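Local coordinates for clavulanic acid biosynthesis oligopeptide binding protein 2 (PDB 2WOL) that probably binds oligopeptides as a solute-binding protein of the clavulanic acid biosynthesis pathway in Streptomyces clavuligerus, at residues L225-R230 with P246-L251. Sequence-based numbering, arbitrary orientation.
Sequences LLHLER and PDRVEL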
ATOM      1  N   LEU A 225      -3.867 -21.559  10.944  1.00 12.10           N
ATOM      2  CA  LEU A 225      -5.165 -21.282  10.339  1.00 11.93           C
ATOM      3  C   LEU A 225      -5.864 -20.064  10.929  1.00 11.27           C
ATOM      4  O   LEU A 225      -5.559 -19.624  12.044  1.00 11.08           O
ATOM      5  CB  LEU A 225      -6.081 -22.518  10.420  1.00 11.95           C
ATOM      6  CG  LEU A 225      -6.473 -23.091  11.789  1.00 12.43           C
ATOM      7  CD1 LEU A 225      -7.633 -22.323  12.418  1.00 12.49           C
ATOM      8  CD2 LEU A 225      -6.837 -24.570  11.652  1.00 12.76           C
ATOM      9  N   LEU A 226      -6.808 -19.533  10.160  1.00 10.68           N
ATOM     10  CA  LEU A 226      -7.714 -18.497  10.622  1.00 10.37           C
ATOM     11  C   LEU A 226      -9.071 -18.788  10.011  1.00 10.52           C
ATOM     12  O   LEU A 226      -9.213 -18.824   8.785  1.00 10.51           O
ATOM     13  CB  LEU A 226      -7.217 -17.106  10.204  1.00 10.23           C
ATOM     14  CG  LEU A 226      -8.129 -15.913  10.507  1.00 10.28           C
ATOM     15  CD1 LEU A 226      -8.281 -15.695  12.015  1.00 11.86           C
ATOM     16  CD2 LEU A 226      -7.589 -14.664   9.835  1.00 10.59           C
ATOM     17  N   HIS A 227     -10.057 -19.025  10.869  1.00 10.54           N
ATOM     18  CA  HIS A 227     -11.414 -19.317  10.426  1.00 10.80           C
ATOM     19  C   HIS A 227     -12.337 -18.176  10.807  1.00 10.66           C
ATOM     20  O   HIS A 227     -12.307 -17.692  11.948  1.00 10.64           O
ATOM     21  CB  HIS A 227     -11.905 -20.637  11.030  1.00 11.21           C
ATOM     22  CG  HIS A 227     -11.250 -21.852  10.446  1.00 12.53           C
ATOM     23  ND1 HIS A 227     -11.689 -23.131  10.708  1.00 15.19           N
ATOM     24  CD2 HIS A 227     -10.200 -21.982   9.598  1.00 13.22           C
ATOM     25  CE1 HIS A 227     -10.929 -23.998  10.063  1.00 15.24           C
ATOM     26  NE2 HIS A 227     -10.018 -23.326   9.380  1.00 15.43           N
ATOM     27  N   LEU A 228     -13.140 -17.748   9.838  1.00 10.37           N
ATOM     28  CA  LEU A 228     -14.126 -16.697  10.027  1.00 10.34           C
ATOM     29  C   LEU A 228     -15.525 -17.260   9.851  1.00 10.50           C
ATOM     30  O   LEU A 228     -15.785 -18.033   8.926  1.00 10.19           O
ATOM     31  CB  LEU A 228     -13.910 -15.557   9.026  1.00 10.55           C
ATOM     32  CG  LEU A 228     -12.523 -14.919   8.875  1.00 11.11           C
ATOM     33  CD1 LEU A 228     -12.638 -13.703   7.966  1.00 11.12           C
ATOM     34  CD2 LEU A 228     -11.903 -14.528  10.218  1.00 11.60           C
ATOM     35  N   GLU A 229     -16.416 -16.869  10.755  1.00 10.60           N
ATOM     36  CA  GLU A 229     -17.829 -17.244  10.680  1.00 11.18           C
ATOM     37  C   GLU A 229     -18.672 -15.984  10.528  1.00 10.99           C
ATOM     38  O   GLU A 229     -18.181 -14.880  10.748  1.00 10.91           O
ATOM     39  CB  GLU A 229     -18.245 -18.024  11.938  1.00 11.11           C
ATOM     40  CG  GLU A 229     -18.051 -17.237  13.233  1.00 12.25           C
ATOM     41  CD  GLU A 229     -18.440 -18.005  14.480  1.00 12.63           C
ATOM     42  OE1 GLU A 229     -18.572 -19.246  14.414  1.00 16.04           O
ATOM     43  OE2 GLU A 229     -18.599 -17.356  15.536  1.00 15.20           O
ATOM     44  N   ARG A 230     -19.938 -16.144  10.154  1.00 11.14           N
ATOM     45  CA  ARG A 230     -20.832 -15.005  10.021  1.00 11.14           C
ATOM     46  C   ARG A 230     -21.023 -14.271  11.346  1.00 11.20           C
ATOM     47  O   ARG A 230     -21.112 -14.887  12.413  1.00 11.68           O
ATOM     48  CB  ARG A 230     -22.193 -15.439   9.485  1.00 11.01           C
ATOM     49  CG  ARG A 230     -22.186 -15.878   8.029  1.00 11.62           C
ATOM     50  CD  ARG A 230     -23.610 -15.888   7.485  1.00 10.68           C
ATOM     51  NE  ARG A 230     -23.698 -16.396   6.117  1.00 10.21           N
ATOM     52  CZ  ARG A 230     -23.472 -15.667   5.028  1.00 10.40           C
ATOM     53  NH1 ARG A 230     -23.137 -14.388   5.130  1.00 11.05           N
ATOM     54  NH2 ARG A 230     -23.585 -16.218   3.827  1.00 10.25           N
ATOM     55  N   PRO A 246     -20.163 -16.110   1.214  1.00  9.27           N
ATOM     56  CA  PRO A 246     -19.878 -17.402   1.849  1.00  9.52           C
ATOM     57  C   PRO A 246     -20.404 -17.490   3.280  1.00  9.71           C
ATOM     58  O   PRO A 246     -20.507 -16.474   3.969  1.00  9.37           O
ATOM     59  CB  PRO A 246     -18.344 -17.483   1.838  1.00  9.60           C
ATOM     60  CG  PRO A 246     -17.868 -16.103   1.649  1.00 10.56           C
ATOM     61  CD  PRO A 246     -18.946 -15.302   1.001  1.00  9.52           C
ATOM     62  N   ASP A 247     -20.740 -18.700   3.713  1.00  9.99           N
ATOM     63  CA  ASP A 247     -21.138 -18.920   5.099  1.00 10.76           C
ATOM     64  C   ASP A 247     -19.923 -18.932   6.020  1.00 10.70           C
ATOM     65  O   ASP A 247     -20.040 -18.673   7.213  1.00 11.46           O
ATOM     66  CB  ASP A 247     -21.899 -20.240   5.241  1.00 10.97           C
ATOM     67  CG  ASP A 247     -23.307 -20.168   4.683  1.00 12.73           C
ATOM     68  OD1 ASP A 247     -23.888 -21.244   4.433  1.00 15.47           O
ATOM     69  OD2 ASP A 247     -23.834 -19.051   4.496  1.00 14.59           O
ATOM     70  N   ARG A 248     -18.758 -19.245   5.457  1.00 10.64           N
ATOM     71  CA  ARG A 248     -17.544 -19.410   6.241  1.00 10.51           C
ATOM     72  C   ARG A 248     -16.339 -19.075   5.371  1.00 10.07           C
ATOM     73  O   ARG A 248     -16.374 -19.248   4.152  1.00  9.41           O
ATOM     74  CB  ARG A 248     -17.455 -20.853   6.748  1.00 10.31           C
ATOM     75  CG  ARG A 248     -16.370 -21.135   7.776  1.00 11.01           C
ATOM     76  CD  ARG A 248     -16.497 -22.562   8.290  1.00 11.61           C
ATOM     77  NE  ARG A 248     -15.471 -22.878   9.278  1.00 14.48           N
ATOM     78  CZ  ARG A 248     -15.591 -22.641  10.580  1.00 14.52           C
ATOM     79  NH1 ARG A 248     -16.700 -22.088  11.060  1.00 15.77           N
ATOM     80  NH2 ARG A 248     -14.604 -22.967  11.404  1.00 17.33           N
ATOM     81  N   VAL A 249     -15.283 -18.580   6.007  1.00 10.03           N
ATOM     82  CA  VAL A 249     -14.023 -18.311   5.329  1.00 10.24           C
ATOM     83  C   VAL A 249     -12.922 -19.016   6.114  1.00 10.19           C
ATOM     84  O   VAL A 249     -12.788 -18.813   7.323  1.00 10.36           O
ATOM     85  CB  VAL A 249     -13.743 -16.788   5.222  1.00 10.11           C
ATOM     86  CG1 VAL A 249     -12.411 -16.522   4.526  1.00 10.98           C
ATOM     87  CG2 VAL A 249     -14.878 -16.080   4.484  1.00 10.48           C
ATOM     88  N   GLU A 250     -12.165 -19.867   5.435  1.00  9.78           N
ATOM     89  CA  GLU A 250     -11.091 -20.613   6.076  1.00  9.94           C
ATOM     90  C   GLU A 250      -9.761 -20.296   5.410  1.00  9.64           C
ATOM     91  O   GLU A 250      -9.563 -20.590   4.226  1.00  9.58           O
ATOM     92  CB  GLU A 250     -11.373 -22.114   6.031  1.00 10.25           C
ATOM     93  CG  GLU A 250     -12.543 -22.533   6.908  1.00 12.08           C
ATOM     94  CD  GLU A 250     -12.842 -24.015   6.822  1.00 13.60           C
ATOM     95  OE1 GLU A 250     -12.172 -24.727   6.043  1.00 14.74           O
ATOM     96  OE2 GLU A 250     -13.763 -24.468   7.534  1.00 15.05           O
ATOM     97  N   LEU A 251      -8.866 -19.681   6.177  1.00  9.19           N
ATOM     98  CA  LEU A 251      -7.519 -19.375   5.723  1.00  8.92           C
ATOM     99  C   LEU A 251      -6.528 -20.416   6.240  1.00  8.92           C
ATOM    100  O   LEU A 251      -6.417 -20.623   7.453  1.00  9.26           O
ATOM    101  CB  LEU A 251      -7.096 -17.976   6.189  1.00  8.98           C
ATOM    102  CG  LEU A 251      -5.641 -17.566   5.925  1.00  8.87           C
ATOM    103  CD1 LEU A 251      -5.352 -17.472   4.429  1.00  8.38           C
ATOM    104  CD2 LEU A 251      -5.304 -16.254   6.619  1.00  8.64           C
TER
HETATM  105  O   HOH W   1     -20.840 -18.942   9.712  1.00 15.76           O
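His227 and Glu250 both hold CG anti to the carbonyl carbon (chi1 -72° and -69°), whereas Arg248 has CG anti to its backbone N (chi1 -170°); the three side chains start out on the same face of an antiparallel strand pair. The pair, 225-230 with the start of 248-253, belongs to the mixed five-stranded sheet of this family 5 solute-binding protein, between strands 215-221 and 34-39. Glu250 CG sits over the centre of the imidazole, 3.6 Å from the ring centroid, and its carboxylate stacks nearly parallel to the ring; Leu225 CD1 covers the opposite face near the rim. Arg248, extended from CG to NE, sets its guanidinium almost perpendicular to the ring, and NH2 donates to His227 ND1 at 3.0 Å, tilted out of the ring plane. The same guanidinium salt-bridges Glu250 through NE, so the group over the ring face is tied to the donor at its edge. With ND1 accepting, the ring is probably neutral with its proton on NE2. Backbone bonds link Leu226 with Leu251 and Leu228 with Val249, the straightest from Leu228 N to Val249 O (2.8 Å). These four residues turn to the other, buried face, where Leu228 CB meets Val249 CB at 4.0 Å and Leu59, Leu62 and Leu63 of helix 54-63 pack against the pair. Farther along, at Arg230, a water joins its N to Asp247 O. Arg230 NH1 bonds Ala244 O, while NE (3.1 Å) and NH2 (2.9 Å) both grip one oxygen, OD2 of Asp247, in a side-on salt bridge that meets it on its anti side.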